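Local structure of arginine kinase (Anthopleura japonica, 4RF6) at residues A[610-613]-A[614-618]; A[200-204]-A[205-209]; A[392-395]-A[396-400]. The protein catalyses the reversible transfer of the gamma-phosphate of ATP to L-arginine, giving phosphoarginine and ADP, and carries two phosphagen kinase units in one chain. All coordinates share one frame; numbering follows the deposited sequence.

Overall arrangement
Chain order is contact 2, contact 3, contact 1, strictly in series: none nests in or crosses another, and each joins neighbours along the backbone. In the first repeat, contact 2 ends helix 200-205 and turns the chain towards strand 216-220 of an eight-stranded antiparallel sheet. The second repeat holds the other two. Contact 3 spans helix 392-398 and the residues just after it, in the small N-terminal domain, and contact 1 closes helix 598-616 before strand 620-621 of the catalytic domain. Contacts 1 and 3 have centres about 37 Å apart. Contact 2 lies across the chain's centre from both, its centre about 58 Å from that of contact 1 and 64 Å from that of contact 3.

Contact 1: residues A[610-613]-A[614-618]; sequences NEID and KQLGF
Gly617 N donates to Asp613 O at 2.7 Å, the last i to i+4 bond across the two segments, at the end of helix 598-616. One residue earlier, Leu616 N meets Ile612 O at 2.8 Å. Gly617 then departs from the helix with positive phi, which brings the Phe618 ring back against the last turn, where one of its faces receives Asp613. The CA of Asp613 makes a CH-pi contact 4.1 Å from the ring centroid, offset toward the rim. The first torsion of Asp613 (chi1 -162°) turns its carboxylate over toward the Phe618 ring. The two planes are nearly parallel, 17° apart. A water ties the two residues together, donating to Asp613 OD1 and accepting from Phe618 N.

This is a helix C-terminus with a glycine exit, in the catalytic domain of the second repeat. Ile612 approaches the ring at its edge, CG2 lying 3.7 Å from Phe618 CE1, and the same methyl touches Leu616 CD1. Ile612 and Leu616 also pack on Val514 of helix 501-516. A turn of side chains is also joined by Gln615 NE2, which donates to the anti lone pair of Glu611 OE2 at 3.0 Å, the amide and carboxylate planes turned 70° apart.

Contact 2: residues A[200-204]-A[205-209]; sequences RFLEA and AGINK
Asn208 ND2 donates to Glu203 OE1 at 2.8 Å along a nearly straight line (167° at the hydrogen), with the acceptor in the amide plane and the anti lone pair of the carboxylate oxygen in use. Glu203 reaches forward along the chain because its side chain bends at chi2 (68°), bringing OE1 also close to the CB of Asn208. The other end of the amide, Asn208 OD1, accepts from Gly198 N, so both halves of the group are engaged and its rotation is fixed.

The backbone beneath is a Schellman motif, a common way of ending a helix on a residue with positive phi, here Gly206 (90°). Ile207 N reaches past the glycine to Leu202 O at 3.0 Å, while Gly206 N binds Glu203 O from well above the carbonyl plane. A water donates to that same Glu203 oxygen and accepts a weak bond from Asn208 N. From Gly206 a type I beta turn runs to Lys209, whose ammonium group folds back to donate to Gly206 O as well as to Pro145 O.

Packing follows the chain reversal. Leu202 lies near Glu232 and Ala205 near Tyr75, both of which by similarity bind substrate, so the helix end probably backs the arginine site. The hydrophobic contact that commonly accompanies this motif is present too: the methyls Leu202 CD2 and Ile207 CD1 meet at 3.8 Å.

Contact 3: residues A[392-395]-A[396-400]; sequences PELF and DSLKD
From Pro392 to Lys399 the backbone makes i to i+4 helical bonds, sound from Asp396 N to Pro392 O and from Ser397 N to Glu393 O but uneven toward the C-terminal end, where Leu398 N binds Leu394 O weakly and also reaches Phe395 O from above the carbonyl plane.

Lys399 N takes the same Phe395 O at 2.8 Å almost in line with the C=O bond, so this one oxygen accepts two backbone donors, and the Lys399 side chain then lies over its i-4 neighbour. Its CB stands above the centre of the Phe395 ring, 4.1 Å from the centroid and 12° off the normal, in a CH-pi contact, and its CD reaches the rim at Phe395 CE2 (3.5 Å). Phe395 meets it because CG is anti to its backbone N (chi1 178°), while Lys399 places CG between its own N and carbonyl carbon (chi1 65°). The rest of the lysine chain leads away from the ring, NZ making a weak bond to Ser371 O and a long salt bridge to Asp400 OD1.

Across the helix, Ser397 OG lies 2.8 Å from Leu394 O and 3.2 Å from Glu393 O; its single proton may serve either. Beside it, Leu394 CD2 meets Leu398 CD1 at 3.6 Å. Phe395 and Leu398 both rest on Leu409 of helix 409-418, with Tyr410 and Pro374 also touching the Phe395 side chain. This is a short amphipathic helix of the small, mostly helical N-terminal domain of a phosphagen kinase, in the second repeat.

Contact 1: residues A[610-613]-A[614-618]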
ATOM      1  N   ASN A 610     -14.418  11.605 -23.952  1.00 18.75           N
ATOM      2  CA  ASN A 610     -14.705  10.754 -25.104  1.00 18.84           C
ATOM      3  C   ASN A 610     -13.487   9.954 -25.577  1.00 16.59           C
ATOM      4  O   ASN A 610     -13.613   8.807 -26.015  1.00 17.71           O
ATOM      5  CB  ASN A 610     -15.299  11.583 -26.244  1.00 20.25           C
ATOM      6  CG  ASN A 610     -16.729  12.012 -25.962  1.00 22.24           C
ATOM      7  OD1 ASN A 610     -17.462  11.315 -25.258  1.00 21.56           O
ATOM      8  ND2 ASN A 610     -17.130  13.164 -26.501  1.00 19.39           N
ATOM      9  N   GLU A 611     -12.310  10.559 -25.486  1.00 18.57           N
ATOM     10  CA  GLU A 611     -11.079   9.872 -25.858  1.00 21.54           C
ATOM     11  C   GLU A 611     -10.811   8.704 -24.908  1.00 23.28           C
ATOM     12  O   GLU A 611     -10.454   7.608 -25.340  1.00 25.26           O
ATOM     13  CB  GLU A 611      -9.898  10.847 -25.852  1.00 24.59           C
ATOM     14  CG  GLU A 611      -8.576  10.213 -26.256  1.00 33.24           C
ATOM     15  CD  GLU A 611      -8.640   9.559 -27.625  1.00 40.46           C
ATOM     16  OE1 GLU A 611      -9.289  10.129 -28.529  1.00 42.51           O
ATOM     17  OE2 GLU A 611      -8.046   8.471 -27.793  1.00 41.96           O
ATOM     18  N   ILE A 612     -10.995   8.947 -23.611  1.00 20.63           N
ATOM     19  CA  ILE A 612     -10.821   7.911 -22.596  1.00 20.63           C
ATOM     20  C   ILE A 612     -11.838   6.801 -22.805  1.00 22.16           C
ATOM     21  O   ILE A 612     -11.508   5.616 -22.700  1.00 22.62           O
ATOM     22  CB  ILE A 612     -10.948   8.483 -21.162  1.00 17.75           C
ATOM     23  CG1 ILE A 612      -9.852   9.518 -20.901  1.00 19.20           C
ATOM     24  CG2 ILE A 612     -10.858   7.370 -20.120  1.00 17.11           C
ATOM     25  CD1 ILE A 612     -10.020  10.301 -19.605  1.00 21.98           C
ATOM     26  N   ASP A 613     -13.075   7.196 -23.106  1.00 23.02           N
ATOM     27  CA  ASP A 613     -14.164   6.256 -23.349  1.00 22.10           C
ATOM     28  C   ASP A 613     -13.805   5.334 -24.510  1.00 19.34           C
ATOM     29  O   ASP A 613     -13.884   4.111 -24.398  1.00 19.71           O
ATOM     30  CB  ASP A 613     -15.448   7.027 -23.677  1.00 23.22           C
ATOM     31  CG  ASP A 613     -16.705   6.185 -23.521  1.00 24.61           C
ATOM     32  OD1 ASP A 613     -16.608   5.001 -23.133  1.00 27.63           O
ATOM     33  OD2 ASP A 613     -17.800   6.729 -23.766  1.00 25.04           O
ATOM     34  N   LYS A 614     -13.408   5.937 -25.625  1.00 20.91           N
ATOM     35  CA  LYS A 614     -13.016   5.196 -26.818  1.00 26.52           C
ATOM     36  C   LYS A 614     -11.884   4.195 -26.529  1.00 27.54           C
ATOM     37  O   LYS A 614     -11.904   3.064 -27.020  1.00 28.84           O
ATOM     38  CB  LYS A 614     -12.614   6.187 -27.911  1.00 34.76           C
ATOM     39  CG  LYS A 614     -11.768   5.621 -29.035  1.00 40.43           C
ATOM     40  CD  LYS A 614     -11.047   6.753 -29.755  1.00 45.03           C
ATOM     41  CE  LYS A 614     -10.116   6.240 -30.843  1.00 47.12           C
ATOM     42  NZ  LYS A 614     -10.835   5.919 -32.105  1.00 48.67           N
ATOM     43  N   GLN A 615     -10.914   4.596 -25.711  1.00 23.36           N
ATOM     44  CA  GLN A 615      -9.785   3.716 -25.410  1.00 27.30           C
ATOM     45  C   GLN A 615     -10.083   2.646 -24.353  1.00 24.09           C
ATOM     46  O   GLN A 615      -9.608   1.511 -24.465  1.00 24.91           O
ATOM     47  CB  GLN A 615      -8.554   4.528 -25.001  1.00 30.33           C
ATOM     48  CG  GLN A 615      -7.937   5.346 -26.130  1.00 33.97           C
ATOM     49  CD  GLN A 615      -6.486   5.699 -25.868  1.00 40.73           C
ATOM     50  OE1 GLN A 615      -5.688   4.842 -25.488  1.00 44.00           O
ATOM     51  NE2 GLN A 615      -6.135   6.967 -26.067  1.00 43.33           N
ATOM     52  N   LEU A 616     -10.872   3.001 -23.342  1.00 18.04           N
ATOM     53  CA  LEU A 616     -11.046   2.128 -22.177  1.00 19.68           C
ATOM     54  C   LEU A 616     -12.461   1.603 -21.967  1.00 20.63           C
ATOM     55  O   LEU A 616     -12.645   0.483 -21.482  1.00 19.35           O
ATOM     56  CB  LEU A 616     -10.598   2.853 -20.903  1.00 19.71           C
ATOM     57  CG  LEU A 616      -9.154   3.354 -20.885  1.00 22.43           C
ATOM     58  CD1 LEU A 616      -8.837   4.052 -19.571  1.00 23.29           C
ATOM     59  CD2 LEU A 616      -8.191   2.207 -21.121  1.00 22.67           C
ATOM     60  N   GLY A 617     -13.457   2.420 -22.299  1.00 19.45           N
ATOM     61  CA  GLY A 617     -14.839   2.091 -21.981  1.00 21.40           C
ATOM     62  C   GLY A 617     -15.185   2.411 -20.533  1.00 19.48           C
ATOM     63  O   GLY A 617     -14.321   2.335 -19.648  1.00 15.67           O
ATOM     64  N   PHE A 618     -16.446   2.766 -20.290  1.00 18.14           N
ATOM     65  CA  PHE A 618     -16.933   3.072 -18.943  1.00 18.68           C
ATOM     66  C   PHE A 618     -18.002   2.076 -18.515  1.00 19.83           C
ATOM     67  O   PHE A 618     -18.656   1.465 -19.363  1.00 17.57           O
ATOM     68  CB  PHE A 618     -17.532   4.482 -18.901  1.00 16.79           C
ATOM     69  CG  PHE A 618     -16.560   5.565 -19.249  1.00 15.88           C
ATOM     70  CD1 PHE A 618     -15.244   5.506 -18.808  1.00 19.09           C
ATOM     71  CD2 PHE A 618     -16.960   6.644 -20.026  1.00 16.67           C
ATOM     72  CE1 PHE A 618     -14.341   6.515 -19.136  1.00 22.33           C
ATOM     73  CE2 PHE A 618     -16.069   7.652 -20.353  1.00 19.34           C
ATOM     74  CZ  PHE A 618     -14.756   7.590 -19.913  1.00 19.67           C
TER
HETATM   75  O   HOH W   1     -18.538   3.165 -22.373  1.00 18.03           O
HETATM   76  O   HOH W   2     -14.442   2.117 -25.787  1.00 45.67           O

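Contact 2: residues A[200-204]-A[205-209]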
ATOM      1  N   ARG A 200      25.548   1.062  16.931  1.00 31.79           N
ATOM      2  CA  ARG A 200      26.585   0.708  17.899  1.00 30.66           C
ATOM      3  C   ARG A 200      26.910  -0.784  17.904  1.00 27.70           C
ATOM      4  O   ARG A 200      28.033  -1.174  18.212  1.00 27.36           O
ATOM      5  CB  ARG A 200      26.185   1.160  19.308  1.00 33.68           C
ATOM      6  CG  ARG A 200      24.827   0.642  19.783  1.00 35.25           C
ATOM      7  CD  ARG A 200      24.462   1.227  21.147  1.00 35.15           C
ATOM      8  NE  ARG A 200      23.102   0.891  21.565  1.00 34.81           N
ATOM      9  CZ  ARG A 200      22.793  -0.114  22.380  1.00 38.66           C
ATOM     10  NH1 ARG A 200      23.744  -0.898  22.868  1.00 38.65           N
ATOM     11  NH2 ARG A 200      21.528  -0.339  22.707  1.00 40.63           N
ATOM     12  N   PHE A 201      25.927  -1.611  17.559  1.00 30.27           N
ATOM     13  CA  PHE A 201      26.125  -3.055  17.527  1.00 29.82           C
ATOM     14  C   PHE A 201      27.025  -3.471  16.360  1.00 28.21           C
ATOM     15  O   PHE A 201      27.954  -4.261  16.539  1.00 29.59           O
ATOM     16  CB  PHE A 201      24.778  -3.785  17.453  1.00 31.57           C
ATOM     17  CG  PHE A 201      23.912  -3.599  18.673  1.00 35.93           C
ATOM     18  CD1 PHE A 201      24.034  -4.455  19.763  1.00 37.75           C
ATOM     19  CD2 PHE A 201      22.967  -2.579  18.726  1.00 36.72           C
ATOM     20  CE1 PHE A 201      23.237  -4.294  20.889  1.00 38.68           C
ATOM     21  CE2 PHE A 201      22.168  -2.411  19.850  1.00 37.37           C
ATOM     22  CZ  PHE A 201      22.305  -3.268  20.933  1.00 38.65           C
ATOM     23  N   LEU A 202      26.750  -2.935  15.172  1.00 23.20           N
ATOM     24  CA  LEU A 202      27.555  -3.227  13.984  1.00 24.68           C
ATOM     25  C   LEU A 202      28.931  -2.572  14.082  1.00 24.32           C
ATOM     26  O   LEU A 202      29.949  -3.148  13.668  1.00 20.31           O
ATOM     27  CB  LEU A 202      26.839  -2.750  12.720  1.00 23.82           C
ATOM     28  CG  LEU A 202      25.445  -3.329  12.495  1.00 26.85           C
ATOM     29  CD1 LEU A 202      24.932  -2.968  11.111  1.00 24.04           C
ATOM     30  CD2 LEU A 202      25.451  -4.832  12.692  1.00 27.80           C
ATOM     31  N   GLU A 203      28.952  -1.361  14.632  1.00 22.82           N
ATOM     32  CA  GLU A 203      30.203  -0.650  14.885  1.00 23.30           C
ATOM     33  C   GLU A 203      31.169  -1.516  15.698  1.00 24.15           C
ATOM     34  O   GLU A 203      32.303  -1.760  15.285  1.00 25.22           O
ATOM     35  CB  GLU A 203      29.915   0.665  15.621  1.00 25.71           C
ATOM     36  CG  GLU A 203      31.157   1.447  16.025  1.00 28.60           C
ATOM     37  CD  GLU A 203      31.924   2.002  14.838  1.00 31.37           C
ATOM     38  OE1 GLU A 203      31.331   2.143  13.746  1.00 30.11           O
ATOM     39  OE2 GLU A 203      33.125   2.294  15.005  1.00 36.05           O
ATOM     40  N   ALA A 204      30.706  -2.001  16.846  1.00 23.20           N
ATOM     41  CA  ALA A 204      31.554  -2.793  17.738  1.00 21.56           C
ATOM     42  C   ALA A 204      31.916  -4.160  17.150  1.00 23.34           C
ATOM     43  O   ALA A 204      32.886  -4.793  17.575  1.00 23.78           O
ATOM     44  CB  ALA A 204      30.891  -2.953  19.099  1.00 17.48           C
ATOM     45  N   ALA A 205      31.124  -4.614  16.183  1.00 22.65           N
ATOM     46  CA  ALA A 205      31.349  -5.901  15.531  1.00 24.61           C
ATOM     47  C   ALA A 205      32.456  -5.817  14.480  1.00 23.71           C
ATOM     48  O   ALA A 205      32.947  -6.846  14.000  1.00 22.24           O
ATOM     49  CB  ALA A 205      30.064  -6.393  14.896  1.00 24.86           C
ATOM     50  N   GLY A 206      32.829  -4.590  14.118  1.00 23.91           N
ATOM     51  CA  GLY A 206      33.843  -4.355  13.101  1.00 20.92           C
ATOM     52  C   GLY A 206      33.238  -4.261  11.711  1.00 22.00           C
ATOM     53  O   GLY A 206      33.955  -4.206  10.708  1.00 23.70           O
ATOM     54  N   ILE A 207      31.909  -4.231  11.656  1.00 20.99           N
ATOM     55  CA  ILE A 207      31.175  -4.285  10.390  1.00 22.06           C
ATOM     56  C   ILE A 207      31.216  -2.953   9.625  1.00 22.93           C
ATOM     57  O   ILE A 207      31.147  -2.928   8.389  1.00 19.79           O
ATOM     58  CB  ILE A 207      29.730  -4.802  10.628  1.00 17.97           C
ATOM     59  CG1 ILE A 207      29.769  -6.302  10.939  1.00 14.78           C
ATOM     60  CG2 ILE A 207      28.811  -4.542   9.431  1.00 15.94           C
ATOM     61  CD1 ILE A 207      28.435  -6.888  11.401  1.00 16.04           C
ATOM     62  N   ASN A 208      31.376  -1.854  10.359  1.00 20.98           N
ATOM     63  CA  ASN A 208      31.402  -0.522   9.763  1.00 22.71           C
ATOM     64  C   ASN A 208      32.698  -0.133   9.057  1.00 24.50           C
ATOM     65  O   ASN A 208      32.780   0.966   8.510  1.00 22.16           O
ATOM     66  CB  ASN A 208      31.076   0.542  10.817  1.00 22.46           C
ATOM     67  CG  ASN A 208      29.585   0.767  10.979  1.00 24.01           C
ATOM     68  OD1 ASN A 208      28.799   0.439  10.093  1.00 25.86           O
ATOM     69  ND2 ASN A 208      29.190   1.332  12.118  1.00 24.29           N
ATOM     70  N   LYS A 209      33.705  -1.007   9.078  1.00 22.51           N
ATOM     71  CA  LYS A 209      35.009  -0.680   8.493  1.00 22.52           C
ATOM     72  C   LYS A 209      34.901  -0.174   7.051  1.00 24.57           C
ATOM     73  O   LYS A 209      34.106  -0.686   6.252  1.00 23.50           O
ATOM     74  CB  LYS A 209      35.982  -1.866   8.575  1.00 23.50           C
ATOM     75  CG  LYS A 209      36.453  -2.201   9.993  1.00 23.16           C
ATOM     76  CD  LYS A 209      37.699  -3.095   9.995  1.00 23.96           C
ATOM     77  CE  LYS A 209      37.417  -4.493   9.446  1.00 24.64           C
ATOM     78  NZ  LYS A 209      36.417  -5.264  10.255  1.00 22.47           N
TER
HETATM   79  O   HOH W   3      33.157  -1.239  12.513  1.00 20.34           O

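Contact 3: residues A[392-395]-A[396-400]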
ATOM      1  N   PRO A 392     -36.068  -6.804   7.424  1.00 42.64           N
ATOM      2  CA  PRO A 392     -35.479  -8.112   7.732  1.00 42.23           C
ATOM      3  C   PRO A 392     -35.819  -9.198   6.703  1.00 39.24           C
ATOM      4  O   PRO A 392     -34.980 -10.068   6.455  1.00 40.93           O
ATOM      5  CB  PRO A 392     -36.085  -8.449   9.096  1.00 46.34           C
ATOM      6  CG  PRO A 392     -36.322  -7.115   9.729  1.00 44.97           C
ATOM      7  CD  PRO A 392     -36.761  -6.224   8.590  1.00 44.60           C
ATOM      8  N   GLU A 393     -37.017  -9.157   6.127  1.00 38.01           N
ATOM      9  CA  GLU A 393     -37.391 -10.112   5.085  1.00 41.82           C
ATOM     10  C   GLU A 393     -36.513  -9.923   3.856  1.00 39.34           C
ATOM     11  O   GLU A 393     -36.014 -10.890   3.273  1.00 40.80           O
ATOM     12  CB  GLU A 393     -38.857  -9.949   4.678  1.00 48.39           C
ATOM     13  CG  GLU A 393     -39.843  -9.922   5.833  1.00 54.20           C
ATOM     14  CD  GLU A 393     -39.937  -8.557   6.489  1.00 58.18           C
ATOM     15  OE1 GLU A 393     -40.078  -8.500   7.726  1.00 61.36           O
ATOM     16  OE2 GLU A 393     -39.872  -7.542   5.765  1.00 58.49           O
ATOM     17  N   LEU A 394     -36.336  -8.664   3.465  1.00 35.50           N
ATOM     18  CA  LEU A 394     -35.472  -8.318   2.345  1.00 34.37           C
ATOM     19  C   LEU A 394     -34.045  -8.766   2.655  1.00 30.83           C
ATOM     20  O   LEU A 394     -33.366  -9.345   1.803  1.00 33.42           O
ATOM     21  CB  LEU A 394     -35.526  -6.806   2.088  1.00 37.82           C
ATOM     22  CG  LEU A 394     -34.957  -6.211   0.801  1.00 42.30           C
ATOM     23  CD1 LEU A 394     -35.691  -4.930   0.457  1.00 42.22           C
ATOM     24  CD2 LEU A 394     -33.482  -5.914   0.934  1.00 46.97           C
ATOM     25  N   PHE A 395     -33.600  -8.495   3.881  1.00 25.50           N
ATOM     26  CA  PHE A 395     -32.285  -8.922   4.336  1.00 30.10           C
ATOM     27  C   PHE A 395     -32.130 -10.435   4.207  1.00 33.82           C
ATOM     28  O   PHE A 395     -31.120 -10.925   3.697  1.00 33.06           O
ATOM     29  CB  PHE A 395     -32.057  -8.498   5.788  1.00 33.25           C
ATOM     30  CG  PHE A 395     -30.727  -8.940   6.347  1.00 34.64           C
ATOM     31  CD1 PHE A 395     -29.549  -8.312   5.956  1.00 33.32           C
ATOM     32  CD2 PHE A 395     -30.655  -9.976   7.268  1.00 32.96           C
ATOM     33  CE1 PHE A 395     -28.325  -8.714   6.469  1.00 34.58           C
ATOM     34  CE2 PHE A 395     -29.436 -10.382   7.786  1.00 34.18           C
ATOM     35  CZ  PHE A 395     -28.268  -9.750   7.388  1.00 34.34           C
ATOM     36  N   ASP A 396     -33.141 -11.170   4.663  1.00 35.54           N
ATOM     37  CA  ASP A 396     -33.101 -12.626   4.613  1.00 39.14           C
ATOM     38  C   ASP A 396     -33.067 -13.170   3.182  1.00 40.05           C
ATOM     39  O   ASP A 396     -32.358 -14.140   2.899  1.00 41.27           O
ATOM     40  CB  ASP A 396     -34.274 -13.233   5.389  1.00 46.45           C
ATOM     41  CG  ASP A 396     -34.072 -13.181   6.890  1.00 53.80           C
ATOM     42  OD1 ASP A 396     -35.084 -13.206   7.625  1.00 56.75           O
ATOM     43  OD2 ASP A 396     -32.904 -13.112   7.332  1.00 56.50           O
ATOM     44  N   SER A 397     -33.818 -12.540   2.282  1.00 37.51           N
ATOM     45  CA  SER A 397     -33.883 -12.998   0.895  1.00 39.08           C
ATOM     46  C   SER A 397     -32.584 -12.750   0.124  1.00 38.10           C
ATOM     47  O   SER A 397     -32.339 -13.387  -0.905  1.00 41.88           O
ATOM     48  CB  SER A 397     -35.079 -12.371   0.163  1.00 43.31           C
ATOM     49  OG  SER A 397     -35.064 -10.953   0.249  1.00 47.90           O
ATOM     50  N   LEU A 398     -31.746 -11.844   0.626  1.00 34.43           N
ATOM     51  CA  LEU A 398     -30.537 -11.436  -0.101  1.00 31.11           C
ATOM     52  C   LEU A 398     -29.204 -11.763   0.589  1.00 33.22           C
ATOM     53  O   LEU A 398     -28.169 -11.836  -0.076  1.00 31.75           O
ATOM     54  CB  LEU A 398     -30.590  -9.933  -0.414  1.00 33.72           C
ATOM     55  CG  LEU A 398     -31.747  -9.450  -1.299  1.00 33.18           C
ATOM     56  CD1 LEU A 398     -31.732  -7.937  -1.439  1.00 32.69           C
ATOM     57  CD2 LEU A 398     -31.685 -10.106  -2.673  1.00 33.36           C
ATOM     58  N   LYS A 399     -29.226 -11.965   1.904  1.00 34.22           N
ATOM     59  CA  LYS A 399     -27.992 -12.037   2.698  1.00 35.23           C
ATOM     60  C   LYS A 399     -26.986 -13.117   2.274  1.00 37.67           C
ATOM     61  O   LYS A 399     -25.807 -13.047   2.631  1.00 37.19           O
ATOM     62  CB  LYS A 399     -28.313 -12.166   4.194  1.00 37.30           C
ATOM     63  CG  LYS A 399     -29.019 -13.460   4.583  1.00 41.15           C
ATOM     64  CD  LYS A 399     -29.655 -13.355   5.963  1.00 43.26           C
ATOM     65  CE  LYS A 399     -29.994 -14.727   6.530  1.00 47.18           C
ATOM     66  NZ  LYS A 399     -28.763 -15.467   6.949  1.00 50.59           N
ATOM     67  N   ASP A 400     -27.441 -14.102   1.508  1.00 40.03           N
ATOM     68  CA  ASP A 400     -26.590 -15.231   1.148  1.00 40.72           C
ATOM     69  C   ASP A 400     -26.128 -15.182  -0.307  1.00 38.26           C
ATOM     70  O   ASP A 400     -25.219 -15.915  -0.712  1.00 39.64           O
ATOM     71  CB  ASP A 400     -27.323 -16.541   1.430  1.00 45.85           C
ATOM     72  CG  ASP A 400     -27.601 -16.749   2.906  1.00 49.23           C
ATOM     73  OD1 ASP A 400     -26.709 -16.449   3.725  1.00 49.02           O
ATOM     74  OD2 ASP A 400     -28.715 -17.208   3.242  1.00 50.78           O
TER